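Local coordinates for protein NAD nucleotidase (Haemophilus influenzae, PDB 3ZTV) that degrades NAD to adenosine and nicotinamide riboside in the periplasm, acting as a zinc-dependent 5'-nucleotidase that also has NAD(P) pyrophosphatase activity, at residues Gln37-Asp42 with Leu300-Ser305; Ile32-Gln37 with Arg237-Pro242; His28-Asn33 with Val41-Phe46; Val293-His298 with Lys328-Asp333. All blocks are in the same frame, centred on the assembly; numbering follows the deposited sequence.

Interaction 1: Gln37-Asp42 with Leu300-Ser305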
loop_
_atom_site.group_PDB
_atom_site.type_symbol
_atom_site.label_atom_id
_atom_site.label_comp_id
_atom_site.label_asym_id
_atom_site.label_seq_id
_atom_site.Cartn_x
_atom_site.Cartn_y
_atom_site.Cartn_z
ATOM N N GLN A 37 41.400 -16.940 -23.026
ATOM C CA GLN A 37 40.647 -17.165 -24.257
ATOM C C GLN A 37 39.160 -17.383 -24.003
ATOM O O GLN A 37 38.778 -18.035 -23.029
ATOM C CB GLN A 37 41.207 -18.380 -25.002
ATOM C CG GLN A 37 42.718 -18.354 -25.183
ATOM C CD GLN A 37 43.162 -19.066 -26.444
ATOM O OE1 GLN A 37 43.035 -20.284 -26.564
ATOM N NE2 GLN A 37 43.683 -18.303 -27.398
ATOM N N GLN A 38 38.323 -16.848 -24.886
ATOM C CA GLN A 38 36.893 -17.120 -24.806
ATOM C C GLN A 38 36.634 -18.596 -25.068
ATOM O O GLN A 38 37.107 -19.162 -26.059
ATOM C CB GLN A 38 36.090 -16.256 -25.776
ATOM C CG GLN A 38 34.615 -16.625 -25.823
ATOM C CD GLN A 38 33.710 -15.430 -26.033
ATOM O OE1 GLN A 38 33.098 -15.276 -27.093
ATOM N NE2 GLN A 38 33.609 -14.580 -25.016
ATOM N N THR A 39 35.879 -19.211 -24.167
ATOM C CA THR A 39 35.719 -20.651 -24.123
ATOM C C THR A 39 34.253 -20.993 -23.905
ATOM O O THR A 39 33.614 -20.467 -22.982
ATOM C CB THR A 39 36.572 -21.245 -22.981
ATOM O OG1 THR A 39 37.931 -20.804 -23.124
ATOM C CG2 THR A 39 36.528 -22.759 -22.984
ATOM N N LYS A 40 33.713 -21.855 -24.759
ATOM C CA LYS A 40 32.362 -22.367 -24.574
ATOM C C LYS A 40 32.421 -23.534 -23.610
ATOM O O LYS A 40 33.245 -24.440 -23.768
ATOM C CB LYS A 40 31.767 -22.845 -25.901
ATOM C CG LYS A 40 31.333 -21.749 -26.863
ATOM C CD LYS A 40 30.743 -22.351 -28.139
ATOM C CE LYS A 40 30.191 -21.277 -29.064
ATOM N NZ LYS A 40 29.617 -21.877 -30.303
ATOM N N VAL A 41 31.543 -23.501 -22.609
ATOM C CA VAL A 41 31.448 -24.545 -21.595
ATOM C C VAL A 41 29.976 -24.823 -21.305
ATOM O O VAL A 41 29.111 -24.024 -21.673
ATOM C CB VAL A 41 32.152 -24.125 -20.280
ATOM C CG1 VAL A 41 33.615 -23.798 -20.544
ATOM C CG2 VAL A 41 31.434 -22.939 -19.622
ATOM N N ASP A 42 29.697 -25.962 -20.675
ATOM C CA ASP A 42 28.353 -26.266 -20.198
ATOM C C ASP A 42 28.259 -26.005 -18.701
ATOM O O ASP A 42 29.180 -26.350 -17.947
ATOM C CB ASP A 42 27.989 -27.720 -20.491
ATOM C CG ASP A 42 27.830 -27.989 -21.975
ATOM O OD1 ASP A 42 27.300 -27.106 -22.681
ATOM O OD2 ASP A 42 28.259 -29.066 -22.434
ATOM N N LEU A 300 35.125 -27.839 -23.499
ATOM C CA LEU A 300 36.059 -26.734 -23.377
ATOM C C LEU A 300 36.463 -26.333 -24.788
ATOM O O LEU A 300 37.501 -26.771 -25.301
ATOM C CB LEU A 300 37.286 -27.148 -22.562
ATOM C CG LEU A 300 37.046 -27.573 -21.105
ATOM C CD1 LEU A 300 38.271 -28.279 -20.547
ATOM C CD2 LEU A 300 36.644 -26.396 -20.214
ATOM N N GLN A 301 35.632 -25.518 -25.426
ATOM C CA GLN A 301 35.824 -25.186 -26.837
ATOM C C GLN A 301 36.296 -23.753 -27.041
ATOM O O GLN A 301 35.788 -22.824 -26.417
ATOM C CB GLN A 301 34.535 -25.429 -27.622
ATOM C CG GLN A 301 34.091 -26.877 -27.634
ATOM C CD GLN A 301 32.758 -27.070 -28.320
ATOM O OE1 GLN A 301 32.199 -26.132 -28.889
ATOM N NE2 GLN A 301 32.238 -28.288 -28.262
ATOM N N VAL A 302 37.286 -23.585 -27.913
ATOM C CA VAL A 302 37.761 -22.264 -28.296
ATOM C C VAL A 302 37.691 -22.125 -29.820
ATOM O O VAL A 302 37.724 -23.125 -30.542
ATOM C CB VAL A 302 39.199 -22.009 -27.799
ATOM C CG1 VAL A 302 39.269 -22.158 -26.277
ATOM C CG2 VAL A 302 40.176 -22.958 -28.479
ATOM N N LYS A 303 37.566 -20.896 -30.302
ATOM C CA LYS A 303 37.410 -20.641 -31.735
ATOM C C LYS A 303 38.762 -20.667 -32.436
ATOM O O LYS A 303 39.687 -19.960 -32.033
ATOM C CB LYS A 303 36.729 -19.285 -31.950
ATOM C CG LYS A 303 36.324 -18.968 -33.382
ATOM C CD LYS A 303 35.665 -17.595 -33.445
ATOM C CE LYS A 303 35.230 -17.219 -34.855
ATOM N NZ LYS A 303 33.889 -17.764 -35.202
ATOM N N ASN A 304 38.886 -21.486 -33.478
ATOM C CA ASN A 304 40.154 -21.574 -34.201
ATOM C C ASN A 304 40.260 -20.543 -35.323
ATOM O O ASN A 304 39.367 -19.712 -35.496
ATOM C CB ASN A 304 40.441 -23.005 -34.692
ATOM C CG ASN A 304 39.482 -23.474 -35.774
ATOM O OD1 ASN A 304 38.873 -22.672 -36.480
ATOM N ND2 ASN A 304 39.358 -24.787 -35.914
ATOM N N SER A 305 41.352 -20.592 -36.081
ATOM C CA SER A 305 41.621 -19.558 -37.077
ATOM C C SER A 305 40.697 -19.619 -38.292
ATOM O O SER A 305 40.619 -18.662 -39.062
ATOM C CB SER A 305 43.094 -19.564 -37.505
ATOM O OG SER A 305 43.572 -20.879 -37.723
HETATM O O HOH W 1 37.770 -18.542 -28.694
#
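Lys40 and Gln301 face each other as a single antiparallel hydrogen-bonded bridge, a compact illustration of how two strands can be pinned together over one residue pair. Lys40 N donates a hydrogen bond to Gln301 O at 2.8 Å, and Gln301 N donates one to Lys40 O at 3.1 Å. With the strand directions 142° apart, the backbones diverge on leaving this pair.

The close-packed side belongs to Thr39, Val41 and Leu300. Thr39 CA lies 3.2 Å from Gln301 O in a CA-H...O contact, so that this oxygen is approached by both Lys40 N and a carbon. Thr39 CG2, anti to its backbone N, rests 3.5 Å from the same Gln301 O, which leaves OG1 on the branch beside the N. From there OG1 donates to Gln37 O, standing above that carbonyl plane, while touching Val302 CG1. Val41 CG1 meets Leu300 CD2 at 4.0 Å, and the Leu300 side chain packs on Arg317, Leu321 and Leu324 of helix 314-325.

The other side is polar and looser. The extended Lys40 chain leads away from the 300-305 segment to a cation-pi contact with Trp309, and Gln301 NE2 is bonded to Glu311. Towards the strand end, direct pairing gives way to water 1, which donates to Gln38 O and accepts from Lys303 N at 2.9 Å. Such a join rests its direct polar hold on two backbone bonds, and is apolar beside Leu300 but solvent-mediated where the strands splay apart.

Interaction 2: Ile32-Gln37 with Arg237-Pro242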
loop_
_atom_site.group_PDB
_atom_site.type_symbol
_atom_site.label_atom_id
_atom_site.label_comp_id
_atom_site.label_asym_id
_atom_site.label_seq_id
_atom_site.Cartn_x
_atom_site.Cartn_y
_atom_site.Cartn_z
ATOM N N ILE A 32 32.993 -18.285 -21.111
ATOM C CA ILE A 32 33.848 -17.721 -20.077
ATOM C C ILE A 32 35.202 -17.358 -20.669
ATOM O O ILE A 32 35.559 -17.806 -21.762
ATOM C CB ILE A 32 34.079 -18.724 -18.921
ATOM C CG1 ILE A 32 34.715 -20.016 -19.440
ATOM C CG2 ILE A 32 32.762 -19.009 -18.183
ATOM C CD1 ILE A 32 35.030 -21.023 -18.353
ATOM N N ASN A 33 35.950 -16.529 -19.952
ATOM C CA ASN A 33 37.336 -16.276 -20.306
ATOM C C ASN A 33 38.247 -17.116 -19.426
ATOM O O ASN A 33 38.428 -16.822 -18.239
ATOM C CB ASN A 33 37.675 -14.794 -20.189
ATOM C CG ASN A 33 38.895 -14.421 -21.011
ATOM O OD1 ASN A 33 40.027 -14.549 -20.552
ATOM N ND2 ASN A 33 38.667 -13.975 -22.243
ATOM N N LEU A 34 38.814 -18.160 -20.020
ATOM C CA LEU A 34 39.606 -19.141 -19.295
ATOM C C LEU A 34 41.023 -19.150 -19.850
ATOM O O LEU A 34 41.230 -19.339 -21.053
ATOM C CB LEU A 34 38.975 -20.527 -19.436
ATOM C CG LEU A 34 39.604 -21.716 -18.708
ATOM C CD1 LEU A 34 39.672 -21.444 -17.213
ATOM C CD2 LEU A 34 38.820 -22.987 -18.987
ATOM N N ASN A 35 41.997 -18.937 -18.974
ATOM C CA ASN A 35 43.383 -18.815 -19.409
ATOM C C ASN A 35 43.524 -17.846 -20.586
ATOM O O ASN A 35 44.313 -18.082 -21.499
ATOM C CB ASN A 35 43.975 -20.184 -19.766
ATOM C CG ASN A 35 44.058 -21.120 -18.570
ATOM O OD1 ASN A 35 44.154 -22.338 -18.725
ATOM N ND2 ASN A 35 44.010 -20.554 -17.370
ATOM N N GLY A 36 42.745 -16.769 -20.570
ATOM C CA GLY A 36 42.882 -15.699 -21.546
ATOM C C GLY A 36 42.044 -15.797 -22.810
ATOM O O GLY A 36 41.975 -14.838 -23.584
ATOM N N GLN A 37 41.400 -16.940 -23.026
ATOM C CA GLN A 37 40.647 -17.165 -24.257
ATOM C C GLN A 37 39.160 -17.383 -24.003
ATOM O O GLN A 37 38.778 -18.035 -23.029
ATOM C CB GLN A 37 41.207 -18.380 -25.002
ATOM C CG GLN A 37 42.718 -18.354 -25.183
ATOM C CD GLN A 37 43.162 -19.066 -26.444
ATOM O OE1 GLN A 37 43.035 -20.284 -26.564
ATOM N NE2 GLN A 37 43.683 -18.303 -27.398
ATOM N N ARG A 237 34.602 -12.952 -11.449
ATOM C CA ARG A 237 34.945 -11.817 -12.302
ATOM C C ARG A 237 36.120 -12.155 -13.223
ATOM O O ARG A 237 36.150 -11.717 -14.376
ATOM C CB ARG A 237 35.281 -10.580 -11.467
ATOM C CG ARG A 237 34.096 -10.019 -10.726
ATOM C CD ARG A 237 34.467 -8.803 -9.878
ATOM N NE ARG A 237 33.304 -8.426 -9.086
ATOM C CZ ARG A 237 33.175 -8.628 -7.781
ATOM N NH1 ARG A 237 34.171 -9.140 -7.061
ATOM N NH2 ARG A 237 32.048 -8.274 -7.185
ATOM N N SER A 238 37.068 -12.950 -12.730
ATOM C CA SER A 238 38.260 -13.284 -13.517
ATOM C C SER A 238 37.911 -14.136 -14.738
ATOM O O SER A 238 38.662 -14.166 -15.720
ATOM C CB SER A 238 39.308 -13.995 -12.653
ATOM O OG SER A 238 38.991 -15.364 -12.442
ATOM N N LEU A 239 36.776 -14.824 -14.676
ATOM C CA LEU A 239 36.295 -15.643 -15.783
ATOM C C LEU A 239 35.367 -14.856 -16.700
ATOM O O LEU A 239 34.821 -15.399 -17.668
ATOM C CB LEU A 239 35.561 -16.870 -15.247
ATOM C CG LEU A 239 36.365 -17.900 -14.464
ATOM C CD1 LEU A 239 35.446 -18.974 -13.906
ATOM C CD2 LEU A 239 37.442 -18.510 -15.358
ATOM N N LYS A 240 35.186 -13.575 -16.395
ATOM C CA LYS A 240 34.318 -12.707 -17.183
ATOM C C LYS A 240 32.863 -13.197 -17.215
ATOM O O LYS A 240 32.128 -12.987 -18.187
ATOM C CB LYS A 240 34.896 -12.481 -18.584
ATOM C CG LYS A 240 36.263 -11.806 -18.541
ATOM C CD LYS A 240 36.667 -11.229 -19.890
ATOM C CE LYS A 240 38.068 -10.633 -19.822
ATOM N NZ LYS A 240 38.480 -10.001 -21.107
ATOM N N LEU A 241 32.458 -13.850 -16.131
ATOM C CA LEU A 241 31.046 -14.117 -15.882
ATOM C C LEU A 241 30.329 -12.797 -15.578
ATOM O O LEU A 241 30.962 -11.827 -15.161
ATOM C CB LEU A 241 30.898 -15.114 -14.732
ATOM C CG LEU A 241 31.326 -16.541 -15.095
ATOM C CD1 LEU A 241 31.617 -17.367 -13.851
ATOM C CD2 LEU A 241 30.299 -17.231 -15.997
ATOM N N PRO A 242 29.005 -12.750 -15.793
ATOM C CA PRO A 242 28.274 -11.481 -15.676
ATOM C C PRO A 242 27.914 -11.115 -14.229
ATOM O O PRO A 242 26.736 -11.012 -13.835
ATOM C CB PRO A 242 27.028 -11.725 -16.531
ATOM C CG PRO A 242 26.798 -13.190 -16.420
ATOM C CD PRO A 242 28.174 -13.817 -16.379
#
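Asn33 and Leu239 make the polar link between a strand edge and the chain just past a helix. Asn33 N donates to Leu239 O at 2.8 Å in a nearly straight bond, 175° at the hydrogen, although the donor stands well above the carbonyl plane, 44° out of it. A weaker contact runs the other way, from Leu239 CA-H to Asn33 O, at a CA to O distance of 3.5 Å. The two residues thus meet backbone to backbone in both directions, with one true hydrogen bond.

Apolar contacts flank that bond. Ile32 CG2, anti to the carbonyl carbon, touches Leu241 CD2 at 3.7 Å, and the two side chains run side by side. Leu34 and Leu239 are paired in the same fashion, Leu34 CD1 to Leu239 CD2 at 4.1 Å. Leu239 CD2 also lies 3.5 Å from Asn33 O, so one methyl serves both the backbone and its leucine neighbour. Beyond the pair, Leu34 packs on Ala320, Thr323 and Leu324 of helix 314-325, and Leu239 reaches Met327.

The remaining contact is between the carbon parts of polar residues. Lys240 is extended beyond CG and lies alongside Asn33, its CG 3.7 Å from Asn33 CB, and both side chains point the same way.

Each partner carries a recognised local motif. Leu34 to Gln37 forms a type I' turn at the tip of a beta hairpin, with Gly36 in it, and Lys240, at positive phi, ends helix 234-238 in a Schellman motif; the contact docks a hairpin strand against a helix C-cap.

Interaction 3: His28-Asn33 with Val41-Phe46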
loop_
_atom_site.group_PDB
_atom_site.type_symbol
_atom_site.label_atom_id
_atom_site.label_comp_id
_atom_site.label_asym_id
_atom_site.label_seq_id
_atom_site.Cartn_x
_atom_site.Cartn_y
_atom_site.Cartn_z
ATOM N N HIS A 28 23.200 -26.036 -19.791
ATOM C CA HIS A 28 23.158 -25.201 -20.985
ATOM C C HIS A 28 24.528 -24.564 -21.227
ATOM O O HIS A 28 25.383 -24.537 -20.341
ATOM C CB HIS A 28 22.035 -24.155 -20.906
ATOM C CG HIS A 28 22.251 -23.111 -19.856
ATOM N ND1 HIS A 28 21.995 -23.330 -18.518
ATOM C CD2 HIS A 28 22.683 -21.830 -19.950
ATOM C CE1 HIS A 28 22.272 -22.236 -17.833
ATOM N NE2 HIS A 28 22.689 -21.310 -18.676
ATOM N N GLU A 29 24.736 -24.051 -22.430
ATOM C CA GLU A 29 26.033 -23.504 -22.792
ATOM C C GLU A 29 26.193 -22.052 -22.344
ATOM O O GLU A 29 25.229 -21.276 -22.344
ATOM C CB GLU A 29 26.216 -23.617 -24.302
ATOM C CG GLU A 29 27.595 -23.274 -24.813
ATOM C CD GLU A 29 27.714 -23.532 -26.302
ATOM O OE1 GLU A 29 27.965 -24.691 -26.688
ATOM O OE2 GLU A 29 27.527 -22.575 -27.080
ATOM N N THR A 30 27.410 -21.693 -21.942
ATOM C CA THR A 30 27.753 -20.302 -21.692
ATOM C C THR A 30 29.204 -20.070 -22.126
ATOM O O THR A 30 29.910 -21.019 -22.472
ATOM C CB THR A 30 27.553 -19.922 -20.204
ATOM O OG1 THR A 30 27.489 -18.496 -20.073
ATOM C CG2 THR A 30 28.697 -20.452 -19.354
ATOM N N ARG A 31 29.645 -18.819 -22.114
ATOM C CA ARG A 31 31.020 -18.511 -22.485
ATOM C C ARG A 31 31.765 -17.832 -21.347
ATOM O O ARG A 31 31.228 -16.934 -20.689
ATOM C CB ARG A 31 31.047 -17.640 -23.741
ATOM C CG ARG A 31 30.390 -18.290 -24.942
ATOM C CD ARG A 31 30.616 -17.472 -26.195
ATOM N NE ARG A 31 29.774 -17.924 -27.294
ATOM C CZ ARG A 31 29.850 -17.442 -28.530
ATOM N NH1 ARG A 31 30.737 -16.501 -28.818
ATOM N NH2 ARG A 31 29.043 -17.906 -29.474
ATOM N N ILE A 32 32.993 -18.285 -21.111
ATOM C CA ILE A 32 33.848 -17.721 -20.077
ATOM C C ILE A 32 35.202 -17.358 -20.669
ATOM O O ILE A 32 35.559 -17.806 -21.762
ATOM C CB ILE A 32 34.079 -18.724 -18.921
ATOM C CG1 ILE A 32 34.715 -20.016 -19.440
ATOM C CG2 ILE A 32 32.762 -19.009 -18.183
ATOM C CD1 ILE A 32 35.030 -21.023 -18.353
ATOM N N ASN A 33 35.950 -16.529 -19.952
ATOM C CA ASN A 33 37.336 -16.276 -20.306
ATOM C C ASN A 33 38.247 -17.116 -19.426
ATOM O O ASN A 33 38.428 -16.822 -18.239
ATOM C CB ASN A 33 37.675 -14.794 -20.189
ATOM C CG ASN A 33 38.895 -14.421 -21.011
ATOM O OD1 ASN A 33 40.027 -14.549 -20.552
ATOM N ND2 ASN A 33 38.667 -13.975 -22.243
ATOM N N VAL A 41 31.543 -23.501 -22.609
ATOM C CA VAL A 41 31.448 -24.545 -21.595
ATOM C C VAL A 41 29.976 -24.823 -21.305
ATOM O O VAL A 41 29.111 -24.024 -21.673
ATOM C CB VAL A 41 32.152 -24.125 -20.280
ATOM C CG1 VAL A 41 33.615 -23.798 -20.544
ATOM C CG2 VAL A 41 31.434 -22.939 -19.622
ATOM N N ASP A 42 29.697 -25.962 -20.675
ATOM C CA ASP A 42 28.353 -26.266 -20.198
ATOM C C ASP A 42 28.259 -26.005 -18.701
ATOM O O ASP A 42 29.180 -26.350 -17.947
ATOM C CB ASP A 42 27.989 -27.720 -20.491
ATOM C CG ASP A 42 27.830 -27.989 -21.975
ATOM O OD1 ASP A 42 27.300 -27.106 -22.681
ATOM O OD2 ASP A 42 28.259 -29.066 -22.434
ATOM N N ILE A 43 27.150 -25.395 -18.280
ATOM C CA ILE A 43 26.881 -25.134 -16.866
ATOM C C ILE A 43 25.490 -25.598 -16.472
ATOM O O ILE A 43 24.597 -25.739 -17.308
ATOM C CB ILE A 43 27.000 -23.633 -16.508
ATOM C CG1 ILE A 43 26.172 -22.762 -17.461
ATOM C CG2 ILE A 43 28.455 -23.189 -16.509
ATOM C CD1 ILE A 43 25.982 -21.324 -16.979
ATOM N N GLY A 44 25.322 -25.870 -15.185
ATOM C CA GLY A 44 24.003 -26.069 -14.632
ATOM C C GLY A 44 23.393 -27.441 -14.822
ATOM O O GLY A 44 24.096 -28.446 -14.966
ATOM N N GLY A 45 22.064 -27.469 -14.826
ATOM C CA GLY A 45 21.313 -28.710 -14.846
ATOM C C GLY A 45 20.959 -29.148 -13.437
ATOM O O GLY A 45 21.715 -28.903 -12.491
ATOM N N PHE A 46 19.803 -29.784 -13.288
ATOM C CA PHE A 46 19.333 -30.139 -11.957
ATOM C C PHE A 46 20.068 -31.314 -11.319
ATOM O O PHE A 46 20.043 -31.453 -10.100
ATOM C CB PHE A 46 17.814 -30.348 -11.917
ATOM C CG PHE A 46 17.136 -29.547 -10.836
ATOM C CD1 PHE A 46 17.069 -30.031 -9.535
ATOM C CD2 PHE A 46 16.581 -28.307 -11.115
ATOM C CE1 PHE A 46 16.459 -29.300 -8.538
ATOM C CE2 PHE A 46 15.969 -27.567 -10.109
ATOM C CZ PHE A 46 15.906 -28.070 -8.824
HETATM O O HOH W 2 20.982 -25.363 -17.027
#
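His28 and Ile43 form one end of the paired strands of a beta hairpin, 28-34 with 37-43, in the calcineurin-like phosphoesterase region. The His28-Ile43 and Thr30-Val41 pairs are hydrogen-bonded, and Glu29-Asp42 between them is the non-hydrogen-bonded pair. Four backbone bonds result, from His28 N to Ile43 O at 2.9 Å through to Val41 N to Thr30 O at 3.0 Å.

On the face carrying His28, Thr30, Val41 and Ile43, the packing is close. The His28 ring stands with CG between the backbone N and the carbonyl carbon (chi1 67°), and Ile43 CG1 sits over one ring face, toward the rim, in a CH-pi contact 4.1 Å from the centroid. Ile43 CD1 reaches both His28 NE2 and Thr30 CG2, while that same CG2 touches Val41 CG2 at 3.7 Å. The Ile32 and Val41 side chains cross at about a right angle, with Ile32 CD1 touching Val41 CG1.

Glu29 and Asp42 occupy the opposite face. Glu29 OE1 and Asp42 OD1 are 4.7 Å apart, and Lys299 salt-bridges both, which would offset the like charges. At the ring edge, water 2 binds His28 ND1 and weakly accepts from Gly45 N. The His28 side chain lies about 9 Å from that of the zinc ligand His22.

The arrangement is a twisted antiparallel hairpin, its strands 124° apart, that passes through Gly44 and the N-cap Gly45 into helix 46-59.

Interaction 4: Val293-His298 with Lys328-Asp333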
loop_
_atom_site.group_PDB
_atom_site.type_symbol
_atom_site.label_atom_id
_atom_site.label_comp_id
_atom_site.label_asym_id
_atom_site.label_seq_id
_atom_site.Cartn_x
_atom_site.Cartn_y
_atom_site.Cartn_z
ATOM N N VAL A 293 29.363 -21.931 -8.919
ATOM C CA VAL A 293 28.944 -22.127 -10.304
ATOM C C VAL A 293 29.146 -23.590 -10.688
ATOM O O VAL A 293 30.251 -24.140 -10.571
ATOM C CB VAL A 293 29.719 -21.217 -11.267
ATOM C CG1 VAL A 293 29.365 -21.539 -12.716
ATOM C CG2 VAL A 293 29.413 -19.770 -10.973
ATOM N N LEU A 294 28.072 -24.228 -11.145
ATOM C CA LEU A 294 28.070 -25.642 -11.482
ATOM C C LEU A 294 28.487 -25.798 -12.934
ATOM O O LEU A 294 27.770 -25.359 -13.833
ATOM C CB LEU A 294 26.667 -26.211 -11.265
ATOM C CG LEU A 294 26.066 -25.925 -9.881
ATOM C CD1 LEU A 294 24.610 -26.360 -9.840
ATOM C CD2 LEU A 294 26.877 -26.598 -8.775
ATOM N N MET A 295 29.635 -26.427 -13.173
ATOM C CA MET A 295 30.214 -26.471 -14.514
ATOM C C MET A 295 30.676 -27.873 -14.898
ATOM O O MET A 295 31.179 -28.623 -14.059
ATOM C CB MET A 295 31.384 -25.482 -14.592
ATOM C CG MET A 295 31.941 -25.238 -15.995
ATOM S SD MET A 295 33.232 -23.977 -16.014
ATOM C CE MET A 295 32.253 -22.542 -15.576
ATOM N N SER A 296 30.467 -28.236 -16.160
ATOM C CA SER A 296 31.021 -29.468 -16.708
ATOM C C SER A 296 32.488 -29.304 -17.094
ATOM O O SER A 296 32.913 -28.224 -17.501
ATOM C CB SER A 296 30.219 -29.892 -17.933
ATOM O OG SER A 296 30.811 -31.022 -18.556
ATOM N N SER A 297 33.254 -30.383 -16.962
ATOM C CA SER A 297 34.640 -30.390 -17.418
ATOM C C SER A 297 34.759 -30.871 -18.860
ATOM O O SER A 297 35.857 -30.889 -19.415
ATOM C CB SER A 297 35.489 -31.302 -16.532
ATOM O OG SER A 297 35.129 -32.654 -16.729
ATOM N N HIS A 298 33.641 -31.262 -19.466
ATOM C CA HIS A 298 33.691 -32.023 -20.721
ATOM C C HIS A 298 33.647 -31.189 -21.998
ATOM O O HIS A 298 34.104 -31.647 -23.057
ATOM C CB HIS A 298 32.612 -33.110 -20.726
ATOM C CG HIS A 298 32.741 -34.075 -19.591
ATOM N ND1 HIS A 298 33.831 -34.908 -19.443
ATOM C CD2 HIS A 298 31.942 -34.312 -18.524
ATOM C CE1 HIS A 298 33.686 -35.629 -18.346
ATOM N NE2 HIS A 298 32.548 -35.287 -17.770
ATOM N N LYS A 328 37.727 -22.054 -5.950
ATOM C CA LYS A 328 36.784 -22.361 -4.884
ATOM C C LYS A 328 35.325 -22.228 -5.328
ATOM O O LYS A 328 34.450 -22.943 -4.837
ATOM C CB LYS A 328 37.063 -21.441 -3.685
ATOM C CG LYS A 328 36.191 -21.689 -2.476
ATOM C CD LYS A 328 36.801 -21.051 -1.234
ATOM C CE LYS A 328 36.108 -21.560 0.016
ATOM N NZ LYS A 328 35.878 -23.033 -0.068
ATOM N N SER A 329 35.064 -21.312 -6.255
ATOM C CA SER A 329 33.693 -20.966 -6.641
ATOM C C SER A 329 33.202 -21.713 -7.884
ATOM O O SER A 329 32.110 -21.437 -8.370
ATOM C CB SER A 329 33.573 -19.460 -6.874
ATOM O OG SER A 329 34.091 -18.724 -5.769
ATOM N N ILE A 330 34.029 -22.608 -8.422
ATOM C CA ILE A 330 33.647 -23.479 -9.532
ATOM C C ILE A 330 33.523 -24.893 -8.992
ATOM O O ILE A 330 34.422 -25.380 -8.297
ATOM C CB ILE A 330 34.701 -23.464 -10.674
ATOM C CG1 ILE A 330 34.874 -22.051 -11.233
ATOM C CG2 ILE A 330 34.337 -24.482 -11.768
ATOM C CD1 ILE A 330 33.617 -21.460 -11.863
ATOM N N SER A 331 32.420 -25.562 -9.303
ATOM C CA SER A 331 32.244 -26.943 -8.898
ATOM C C SER A 331 32.064 -27.786 -10.153
ATOM O O SER A 331 31.090 -27.622 -10.887
ATOM C CB SER A 331 31.020 -27.066 -7.998
ATOM O OG SER A 331 30.934 -28.354 -7.422
ATOM N N LEU A 332 33.001 -28.691 -10.410
ATOM C CA LEU A 332 32.981 -29.482 -11.648
ATOM C C LEU A 332 32.292 -30.835 -11.516
ATOM O O LEU A 332 32.536 -31.586 -10.568
ATOM C CB LEU A 332 34.405 -29.714 -12.176
ATOM C CG LEU A 332 35.206 -28.475 -12.557
ATOM C CD1 LEU A 332 36.682 -28.822 -12.727
ATOM C CD2 LEU A 332 34.662 -27.822 -13.816
ATOM N N ASP A 333 31.432 -31.135 -12.491
ATOM C CA ASP A 333 30.900 -32.481 -12.716
ATOM C C ASP A 333 30.136 -33.075 -11.539
ATOM O O ASP A 333 30.206 -34.279 -11.295
ATOM C CB ASP A 333 32.025 -33.436 -13.149
ATOM C CG ASP A 333 32.700 -33.001 -14.437
ATOM O OD1 ASP A 333 32.024 -32.452 -15.335
ATOM O OD2 ASP A 333 33.924 -33.217 -14.550
HETATM O O HOH W 3 29.507 -33.032 -16.413
#
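Ser297 and Asp333 are brought together by their torsions: Ser297 OG lies between its backbone N and carbonyl carbon (chi1 69°), while Asp333 CG is anti to its carbonyl carbon and chi2 (-35°) turns the carboxylate oxygens. Ser297 OG donates to the syn lone pair of Asp333 OD2 at 2.6 Å, and Ser297 N donates to OD1 at 2.9 Å, also from the syn side but 30° out of the carboxylate plane. One residue thereby grips both oxygens. Ser297 OG also stands 3.6 Å above the plane of the His298 ring, over its centre. Water 3 donates to OD1 as well, and Ser296 OG accepts from His298 N in an ST turn that shapes this bend.

Before the bend, the strands run parallel. Val293 N, Ser331 N, Met295 N and Asp333 N each bond to a carbonyl oxygen across the gap, the last reaching Met295 O at 3.0 Å. Ile330 CD1 touches both Val293 CB, at 4.0 Å, and Met295 CE. Leu332 CD2 lies 3.6 Å from Met295 O.

Leu236 of helix 234-238 touches Val293 and Ile330, and Leu324 of helix 314-325 touches Met295 and Leu332. The chemistry implies that, where the strand pairing ends, a carboxylate takes over the bonding, its charge probably eased by three donors.

From the N terminus, strand 28-34 turns back into 37-43, and interaction 3 closes this short hairpin loop. The hairpin then gathers distant chain: interaction 2 brings 237-242 to its first strand, closing about 200 residues, and interaction 1 brings 300-305 to its second, closing about 258. These two cross, as their segments alternate. Interaction 4 closes a loop of some 30 residues at the edge of the large mixed sheet, and it crosses interaction 1 but follows interactions 2 and 3 in series. Bonds from Asp42 O to Ser296 N and from Gly44 N to Leu294 O join the hairpin to strand 284-295, tying it to the mixed sheet.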